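Local coordinates for peptidase, zinc-dependent (Methanocorpusculum labreanum, PDB 3LMC), which probably acts as a zinc-dependent metallopeptidase of family M54 and carries a separate four-cysteine iron site, at residues 21-26 with 146-151; 25-30 with 181-186; 140-145 with 175-180. All blocks are in the same frame, centred on the assembly; numbering follows the deposited sequence.

Interaction 1: 21-26 with 146-151; sequences EELSAV and EGAHEI. With ZN (zinc ion), chain C.
L23 and V26 of helix 16-27 rest on G147 and A148 of helix 136-154, the helix that bears the HExxH signature of zinc peptidases, here within the longer HExxHxxGxxH form known from metzincins. The contact illustrates how a metal-binding helix can be seated by its rear face while its front face is left for the metal.

Between the side chains the contact is apolar. The two short segments cross at -50°, with their axes 10.0 Å apart at the closest approach. L23 sends its CD2 branch down onto the backbone, reaching A148 N at 3.5 Å and lying close to the carbonyl carbon of G147 as well. Its other branch, CD1, approaches the tip of I151 more loosely. G147 has no side chain on the side turned to L23, and CD2 lies directly over its backbone. A148 CB is held from two directions, by L23 CD2 at 3.9 Å and V26 CG1 at 3.8 Å; in V26 the chi1 of 68° puts CG1 in the crowded position between backbone N and carbonyl carbon. L92 of strand 90-94 covers L23 and I151 from the sheet side.

The front face is polar and metal-bound. H149 NE2 binds the zinc at 2.2 Å, with H153 and H159 completing the histidine set, while H149 ND1 is hydrogen-bonded to I166 O. A water 2.4 Å from the zinc lies in the plane of the H149 ring, and it donates a hydrogen bond to E150 OE1 at 2.9 Å.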
loop_
_atom_site.group_PDB
_atom_site.type_symbol
_atom_site.label_atom_id
_atom_site.label_comp_id
_atom_site.label_asym_id
_atom_site.label_seq_id
_atom_site.Cartn_x
_atom_site.Cartn_y
_atom_site.Cartn_z
ATOM N N GLU A 21 -4.154 11.315 -4.633
ATOM C CA GLU A 21 -3.530 12.447 -5.333
ATOM C C GLU A 21 -2.110 12.713 -4.862
ATOM O O GLU A 21 -1.245 13.031 -5.671
ATOM C CB GLU A 21 -4.404 13.710 -5.216
ATOM C CG GLU A 21 -5.727 13.555 -5.965
ATOM C CD GLU A 21 -6.733 14.631 -5.638
ATOM O OE1 GLU A 21 -6.372 15.594 -4.924
ATOM O OE2 GLU A 21 -7.888 14.513 -6.106
ATOM N N GLU A 22 -1.873 12.561 -3.559
ATOM C CA GLU A 22 -0.535 12.725 -2.986
ATOM C C GLU A 22 0.390 11.541 -3.299
ATOM O O GLU A 22 1.607 11.710 -3.430
ATOM C CB GLU A 22 -0.633 12.897 -1.476
ATOM C CG GLU A 22 -1.496 14.054 -1.033
ATOM C CD GLU A 22 -1.139 14.538 0.369
ATOM O OE1 GLU A 22 -0.142 14.046 0.943
ATOM O OE2 GLU A 22 -1.837 15.430 0.882
ATOM N N LEU A 23 -0.179 10.340 -3.392
ATOM C CA LEU A 23 0.597 9.189 -3.805
ATOM C C LEU A 23 1.054 9.469 -5.220
ATOM O O LEU A 23 2.215 9.263 -5.558
ATOM C CB LEU A 23 -0.229 7.901 -3.767
ATOM C CG LEU A 23 -0.310 7.130 -2.446
ATOM C CD1 LEU A 23 -1.137 5.852 -2.615
ATOM C CD2 LEU A 23 1.100 6.804 -1.955
ATOM N N SER A 24 0.141 9.952 -6.053
ATOM C CA SER A 24 0.498 10.238 -7.439
ATOM C C SER A 24 1.584 11.320 -7.543
ATOM O O SER A 24 2.473 11.218 -8.378
ATOM C CB SER A 24 -0.731 10.655 -8.237
ATOM O OG SER A 24 -0.344 11.132 -9.511
ATOM N N ALA A 25 1.513 12.352 -6.701
ATOM C CA ALA A 25 2.495 13.437 -6.755
ATOM C C ALA A 25 3.872 12.989 -6.303
ATOM O O ALA A 25 4.860 13.301 -6.942
ATOM C CB ALA A 25 2.041 14.639 -5.935
ATOM N N VAL A 26 3.933 12.247 -5.204
ATOM C CA VAL A 26 5.210 11.836 -4.631
ATOM C C VAL A 26 5.908 10.768 -5.498
ATOM O O VAL A 26 7.135 10.761 -5.622
ATOM C CB VAL A 26 5.069 11.396 -3.131
ATOM C CG1 VAL A 26 4.276 10.097 -2.992
ATOM C CG2 VAL A 26 6.441 11.265 -2.490
ATOM N N GLU A 146 3.661 5.602 3.891
ATOM C CA GLU A 146 3.894 4.163 4.001
ATOM C C GLU A 146 3.405 3.471 2.737
ATOM O O GLU A 146 3.956 2.452 2.323
ATOM C CB GLU A 146 3.231 3.585 5.251
ATOM C CG GLU A 146 3.220 2.067 5.307
ATOM C CD GLU A 146 4.593 1.465 5.567
ATOM O OE1 GLU A 146 5.547 2.235 5.828
ATOM O OE2 GLU A 146 4.715 0.221 5.521
ATOM N N GLY A 147 2.384 4.044 2.106
ATOM C CA GLY A 147 1.926 3.559 0.814
ATOM C C GLY A 147 2.947 3.762 -0.301
ATOM O O GLY A 147 3.166 2.866 -1.112
ATOM N N ALA A 148 3.573 4.938 -0.361
ATOM C CA ALA A 148 4.583 5.183 -1.390
ATOM C C ALA A 148 5.810 4.309 -1.130
ATOM O O ALA A 148 6.501 3.903 -2.060
ATOM C CB ALA A 148 4.964 6.663 -1.459
ATOM N N HIS A 149 6.068 4.019 0.140
ATOM C CA HIS A 149 7.151 3.121 0.534
ATOM C C HIS A 149 6.939 1.725 -0.061
ATOM O O HIS A 149 7.775 1.228 -0.802
ATOM C CB HIS A 149 7.208 3.035 2.061
ATOM C CG HIS A 149 8.217 2.060 2.574
ATOM N ND1 HIS A 149 9.469 2.442 3.002
ATOM C CD2 HIS A 149 8.162 0.715 2.725
ATOM C CE1 HIS A 149 10.146 1.376 3.388
ATOM N NE2 HIS A 149 9.374 0.318 3.233
ATOM N N GLU A 150 5.808 1.108 0.266
ATOM C CA GLU A 150 5.456 -0.202 -0.248
ATOM C C GLU A 150 5.474 -0.246 -1.768
ATOM O O GLU A 150 5.983 -1.200 -2.338
ATOM C CB GLU A 150 4.078 -0.635 0.250
ATOM C CG GLU A 150 3.908 -0.623 1.768
ATOM C CD GLU A 150 5.000 -1.388 2.490
ATOM O OE1 GLU A 150 5.893 -1.958 1.830
ATOM O OE2 GLU A 150 4.968 -1.429 3.733
ATOM N N ILE A 151 4.919 0.780 -2.412
ATOM C CA ILE A 151 4.877 0.850 -3.871
ATOM C C ILE A 151 6.268 1.014 -4.484
ATOM O O ILE A 151 6.531 0.538 -5.592
ATOM C CB ILE A 151 3.989 2.007 -4.368
ATOM C CG1 ILE A 151 2.504 1.657 -4.170
ATOM C CG2 ILE A 151 4.250 2.253 -5.849
ATOM C CD1 ILE A 151 1.550 2.857 -4.374
HETATM ZN ZN ZN C . 9.768 -1.835 3.421
HETATM O O HOH W 1 7.773 -3.071 3.749
#

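Interaction 2: 25-30 with 181-186; sequences AVLEMP and KYFCGK. With FE (Fe (III) ion), chain B.
The F183 ring turns its edge toward the backbone carbonyl of V26 and meets L27 obliquely, in the segment that leads into the four-cysteine iron site of this protein. At the edge, close to the ring plane, sits the backbone oxygen of V26, 3.3 Å from F183 CD2 and nearly as close to CE2, so a carbonyl near the helix end faces the polarised C-H rim of the ring. L27 CD2 approaches F183 CZ at 4.0 Å; the L27 side chain starts out away from the loop and only its end swings back. The neighbouring Y182 ring has C184 N over one face, 3.9 Å above the plane and displaced toward the rim.

V26 adds its second branch. CG2, anti to the backbone N, lies against the peptide joining K181 to Y182, 3.8 Å from Y182 N, and against F183 CE2. I166 and M167 from a loop and L191 from helix 185-191 also touch F183, so the ring lies between the end of helix 16-27 and the metal-binding region. K181 leads outward from the contact, its NZ forming salt bridges with D141 and E22.

The helix finishes here in a Schellman motif. E28 takes the positive-phi position, phi 61°; its N bonds weakly to A25 O, and N of M29, a selenomethionine, bonds to S24 O.

As a worked example, the segment shows one residue serving both metal and helix. C184 is the N-cap of helix 185-191, its sulfur capping a backbone N just after K186. With C160, C165 and C187, it also binds the iron, at 2.4 Å from C184 SG.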
loop_
_atom_site.group_PDB
_atom_site.type_symbol
_atom_site.label_atom_id
_atom_site.label_comp_id
_atom_site.label_asym_id
_atom_site.label_seq_id
_atom_site.Cartn_x
_atom_site.Cartn_y
_atom_site.Cartn_z
ATOM N N ALA A 25 1.513 12.352 -6.701
ATOM C CA ALA A 25 2.495 13.437 -6.755
ATOM C C ALA A 25 3.872 12.989 -6.303
ATOM O O ALA A 25 4.860 13.301 -6.942
ATOM C CB ALA A 25 2.041 14.639 -5.935
ATOM N N VAL A 26 3.933 12.247 -5.204
ATOM C CA VAL A 26 5.210 11.836 -4.631
ATOM C C VAL A 26 5.908 10.768 -5.498
ATOM O O VAL A 26 7.135 10.761 -5.622
ATOM C CB VAL A 26 5.069 11.396 -3.131
ATOM C CG1 VAL A 26 4.276 10.097 -2.992
ATOM C CG2 VAL A 26 6.441 11.265 -2.490
ATOM N N LEU A 27 5.111 9.896 -6.114
ATOM C CA LEU A 27 5.616 8.879 -7.033
ATOM C C LEU A 27 5.886 9.474 -8.429
ATOM O O LEU A 27 6.679 8.928 -9.208
ATOM C CB LEU A 27 4.613 7.729 -7.145
ATOM C CG LEU A 27 4.375 6.873 -5.897
ATOM C CD1 LEU A 27 3.085 6.067 -6.031
ATOM C CD2 LEU A 27 5.552 5.945 -5.614
ATOM N N GLU A 28 5.229 10.593 -8.733
ATOM C CA GLU A 28 5.318 11.203 -10.057
ATOM C C GLU A 28 4.800 10.219 -11.094
ATOM O O GLU A 28 5.433 10.018 -12.136
ATOM C CB GLU A 28 6.763 11.606 -10.389
ATOM C CG GLU A 28 7.201 12.927 -9.784
ATOM C CD GLU A 28 8.711 13.170 -9.898
ATOM O OE1 GLU A 28 9.448 12.243 -10.292
ATOM O OE2 GLU A 28 9.163 14.290 -9.587
HETATM N N MSE A 29 3.648 9.617 -10.794
HETATM C CA MSE A 29 3.015 8.602 -11.633
HETATM C C MSE A 29 1.501 8.644 -11.412
HETATM O O MSE A 29 1.037 8.883 -10.294
HETATM C CB MSE A 29 3.527 7.198 -11.268
HETATM C CG MSE A 29 5.052 7.009 -11.339
HETATM SE SE MSE A 29 5.623 5.118 -11.090
HETATM C CE MSE A 29 5.347 4.938 -9.180
ATOM N N PRO A 30 0.721 8.410 -12.478
ATOM C CA PRO A 30 -0.743 8.400 -12.342
ATOM C C PRO A 30 -1.176 7.237 -11.468
ATOM O O PRO A 30 -0.615 6.151 -11.574
ATOM C CB PRO A 30 -1.228 8.169 -13.769
ATOM C CG PRO A 30 -0.094 7.469 -14.437
ATOM C CD PRO A 30 1.158 8.059 -13.839
ATOM N N LYS A 181 7.501 13.609 2.653
ATOM C CA LYS A 181 6.918 13.192 1.389
ATOM C C LYS A 181 7.971 13.466 0.328
ATOM O O LYS A 181 7.934 14.491 -0.358
ATOM C CB LYS A 181 5.600 13.934 1.113
ATOM C CG LYS A 181 4.436 13.436 1.996
ATOM C CD LYS A 181 3.236 14.352 1.957
ATOM C CE LYS A 181 2.263 14.016 3.091
ATOM N NZ LYS A 181 1.245 15.090 3.310
ATOM N N TYR A 182 8.896 12.522 0.193
ATOM C CA TYR A 182 10.210 12.804 -0.374
ATOM C C TYR A 182 10.926 11.506 -0.738
ATOM O O TYR A 182 11.082 10.621 0.099
ATOM C CB TYR A 182 11.029 13.558 0.690
ATOM C CG TYR A 182 12.480 13.841 0.367
ATOM C CD1 TYR A 182 12.823 14.743 -0.628
ATOM C CD2 TYR A 182 13.510 13.245 1.093
ATOM C CE1 TYR A 182 14.148 15.031 -0.916
ATOM C CE2 TYR A 182 14.853 13.523 0.808
ATOM C CZ TYR A 182 15.158 14.418 -0.200
ATOM O OH TYR A 182 16.469 14.718 -0.503
ATOM N N PHE A 183 11.347 11.386 -1.989
ATOM C CA PHE A 183 12.309 10.360 -2.360
ATOM C C PHE A 183 13.660 11.041 -2.497
ATOM O O PHE A 183 13.792 11.979 -3.288
ATOM C CB PHE A 183 11.940 9.733 -3.700
ATOM C CG PHE A 183 10.817 8.740 -3.623
ATOM C CD1 PHE A 183 11.059 7.447 -3.234
ATOM C CD2 PHE A 183 9.527 9.098 -3.970
ATOM C CE1 PHE A 183 10.049 6.534 -3.169
ATOM C CE2 PHE A 183 8.506 8.180 -3.904
ATOM C CZ PHE A 183 8.770 6.892 -3.509
ATOM N N CYS A 184 14.660 10.586 -1.742
ATOM C CA CYS A 184 15.993 11.189 -1.831
ATOM C C CYS A 184 16.588 11.010 -3.229
ATOM O O CYS A 184 15.977 10.382 -4.101
ATOM C CB CYS A 184 16.938 10.607 -0.781
ATOM S SG CYS A 184 17.528 8.939 -1.141
ATOM N N GLY A 185 17.777 11.561 -3.440
ATOM C CA GLY A 185 18.398 11.548 -4.754
ATOM C C GLY A 185 18.674 10.140 -5.246
ATOM O O GLY A 185 18.328 9.775 -6.378
ATOM N N LYS A 186 19.312 9.350 -4.390
ATOM C CA LYS A 186 19.592 7.956 -4.701
ATOM C C LYS A 186 18.309 7.214 -5.113
ATOM O O LYS A 186 18.288 6.489 -6.110
ATOM C CB LYS A 186 20.234 7.274 -3.493
ATOM C CG LYS A 186 20.601 5.819 -3.743
ATOM C CD LYS A 186 21.090 5.135 -2.469
ATOM C CE LYS A 186 20.057 5.194 -1.359
ATOM N NZ LYS A 186 18.790 4.528 -1.765
HETATM FE FE FE B . 16.112 7.274 -0.290
#

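Interaction 3: 140-145 with 175-180; sequences IDRIVK and ELDRKR
K145 reaches across to L176 and K179 with a fully extended chain, and its outer atoms converge on K179 O. CB lies against L176 CD1 at 3.9 Å. CD, further out, passes the backbone oxygens of L176 and K179, and CE comes to 3.1 Å from K179 O. At the tip, NZ donates a 2.6 Å hydrogen bond to K179 O, tilted 30° from the carbonyl plane, and a second to a water that in turn donates to D177 OD1.

This is a lysine placed among carbonyls where helix 173-178 runs out, an example of a positive charge probably favoured by the partly negative end of a helix. One turn earlier on helix 136-154, R142 grips D177 side-on: NE meets OD1 and NH2 meets OD2, each at 2.8 Å and each through a syn lone pair, with the two planes only 19° apart. R142 NH1 is hydrogen-bonded to N127 OD1. An alanine at R142 would probably leave the D177 carboxylate without its charged mate and freer to turn. The K179 chain bends at chi3 (73°), and its NZ is hydrogen-bonded to I166 O, beside the zinc ligand H149.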
loop_
_atom_site.group_PDB
_atom_site.type_symbol
_atom_site.label_atom_id
_atom_site.label_comp_id
_atom_site.label_asym_id
_atom_site.label_seq_id
_atom_site.Cartn_x
_atom_site.Cartn_y
_atom_site.Cartn_z
ATOM N N ILE A 140 -3.853 10.876 6.453
ATOM C CA ILE A 140 -3.475 10.991 5.039
ATOM C C ILE A 140 -1.946 11.011 4.908
ATOM O O ILE A 140 -1.360 10.267 4.111
ATOM C CB ILE A 140 -4.061 12.282 4.408
ATOM C CG1 ILE A 140 -5.591 12.216 4.346
ATOM C CG2 ILE A 140 -3.469 12.523 2.997
ATOM C CD1 ILE A 140 -6.265 13.560 4.031
ATOM N N ASP A 141 -1.293 11.854 5.706
ATOM C CA ASP A 141 0.169 11.922 5.694
ATOM C C ASP A 141 0.766 10.538 5.842
ATOM O O ASP A 141 1.673 10.163 5.101
ATOM C CB ASP A 141 0.709 12.749 6.854
ATOM C CG ASP A 141 0.423 14.223 6.716
ATOM O OD1 ASP A 141 0.117 14.684 5.598
ATOM O OD2 ASP A 141 0.513 14.920 7.746
ATOM N N ARG A 142 0.294 9.806 6.844
ATOM C CA ARG A 142 0.887 8.515 7.177
ATOM C C ARG A 142 0.650 7.463 6.103
ATOM O O ARG A 142 1.592 6.771 5.696
ATOM C CB ARG A 142 0.380 8.041 8.535
ATOM C CG ARG A 142 0.863 8.930 9.665
ATOM C CD ARG A 142 0.092 8.643 10.968
ATOM N NE ARG A 142 0.653 9.410 12.070
ATOM C CZ ARG A 142 -0.057 9.889 13.091
ATOM N NH1 ARG A 142 -1.370 9.681 13.158
ATOM N NH2 ARG A 142 0.553 10.594 14.038
ATOM N N ILE A 143 -0.585 7.366 5.614
ATOM C CA ILE A 143 -0.895 6.395 4.556
ATOM C C ILE A 143 -0.122 6.670 3.275
ATOM O O ILE A 143 0.294 5.748 2.587
ATOM C CB ILE A 143 -2.382 6.377 4.194
ATOM C CG1 ILE A 143 -3.220 6.033 5.427
ATOM C CG2 ILE A 143 -2.643 5.373 3.048
ATOM C CD1 ILE A 143 -4.715 5.984 5.154
ATOM N N VAL A 144 0.045 7.944 2.940
ATOM C CA VAL A 144 0.769 8.310 1.737
ATOM C C VAL A 144 2.222 7.874 1.852
ATOM O O VAL A 144 2.788 7.308 0.918
ATOM C CB VAL A 144 0.765 9.827 1.539
ATOM C CG1 VAL A 144 1.783 10.223 0.451
ATOM C CG2 VAL A 144 -0.643 10.318 1.206
ATOM N N LYS A 145 2.819 8.162 3.006
ATOM C CA LYS A 145 4.223 7.881 3.244
ATOM C C LYS A 145 4.531 6.384 3.261
ATOM O O LYS A 145 5.539 5.938 2.709
ATOM C CB LYS A 145 4.633 8.488 4.575
ATOM C CG LYS A 145 4.753 10.007 4.591
ATOM C CD LYS A 145 4.890 10.457 6.047
ATOM C CE LYS A 145 5.125 11.939 6.159
ATOM N NZ LYS A 145 5.516 12.252 7.564
ATOM N N GLU A 175 8.992 7.602 14.151
ATOM C CA GLU A 175 9.886 7.536 12.992
ATOM C C GLU A 175 9.147 7.710 11.668
ATOM O O GLU A 175 9.649 8.354 10.752
ATOM C CB GLU A 175 10.670 6.222 12.978
ATOM C CG GLU A 175 12.114 6.355 13.444
ATOM C CD GLU A 175 12.784 5.007 13.674
ATOM O OE1 GLU A 175 12.638 4.095 12.823
ATOM O OE2 GLU A 175 13.457 4.860 14.717
ATOM N N LEU A 176 7.953 7.138 11.561
ATOM C CA LEU A 176 7.174 7.267 10.328
ATOM C C LEU A 176 6.777 8.733 10.113
ATOM O O LEU A 176 6.836 9.263 9.002
ATOM C CB LEU A 176 5.949 6.331 10.364
ATOM C CG LEU A 176 4.839 6.443 9.312
ATOM C CD1 LEU A 176 5.390 6.719 7.953
ATOM C CD2 LEU A 176 4.037 5.180 9.281
ATOM N N ASP A 177 6.401 9.403 11.193
ATOM C CA ASP A 177 5.978 10.796 11.091
ATOM C C ASP A 177 7.153 11.706 10.722
ATOM O O ASP A 177 6.955 12.771 10.136
ATOM C CB ASP A 177 5.311 11.261 12.392
ATOM C CG ASP A 177 3.888 10.735 12.548
ATOM O OD1 ASP A 177 3.314 10.231 11.554
ATOM O OD2 ASP A 177 3.339 10.837 13.670
ATOM N N ARG A 178 8.370 11.286 11.067
ATOM C CA ARG A 178 9.568 12.056 10.726
ATOM C C ARG A 178 9.929 11.920 9.247
ATOM O O ARG A 178 10.628 12.775 8.693
ATOM C CB ARG A 178 10.768 11.647 11.583
ATOM C CG ARG A 178 10.670 12.061 13.055
ATOM C CD ARG A 178 11.978 11.743 13.780
ATOM N NE ARG A 178 11.844 11.824 15.230
ATOM C CZ ARG A 178 11.779 10.769 16.040
ATOM N NH1 ARG A 178 11.848 9.540 15.545
ATOM N NH2 ARG A 178 11.656 10.945 17.350
ATOM N N LYS A 179 9.475 10.846 8.608
ATOM C CA LYS A 179 9.713 10.713 7.168
ATOM C C LYS A 179 9.029 11.880 6.473
ATOM O O LYS A 179 8.039 12.404 6.974
ATOM C CB LYS A 179 9.179 9.392 6.631
ATOM C CG LYS A 179 9.810 8.170 7.264
ATOM C CD LYS A 179 9.046 6.930 6.863
ATOM C CE LYS A 179 9.293 6.558 5.419
ATOM N NZ LYS A 179 8.422 5.406 5.028
ATOM N N ARG A 180 9.577 12.309 5.344
ATOM C CA ARG A 180 8.976 13.393 4.569
ATOM C C ARG A 180 8.360 12.825 3.298
ATOM O O ARG A 180 8.635 11.681 2.929
ATOM C CB ARG A 180 10.008 14.461 4.202
ATOM C CG ARG A 180 10.402 15.400 5.342
ATOM C CD ARG A 180 11.261 14.689 6.372
ATOM N NE ARG A 180 12.091 15.622 7.130
ATOM C CZ ARG A 180 11.847 16.000 8.380
ATOM N NH1 ARG A 180 10.793 15.525 9.032
ATOM N NH2 ARG A 180 12.663 16.853 8.982
HETATM O O HOH W 2 3.301 11.556 9.406
#

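After strand 3-7, helix 16-27 is the first element to enter these contacts. Interaction 1 brings it against helix 136-154, closing a loop of 119 residues that includes most of the sheet strands. Interaction 2 starts from the same helix end and closes a longer loop, at 181-186. Interaction 3 lies within that longer loop and joins helix 136-154 to the end of helix 173-178; its segments alternate with those of interaction 1, so these two loops cross. K181 connects the three contacts. Helix 136-154 is thus fastened to the N-terminal helix and to the chain between the zinc ligands and the last cysteines of the iron site.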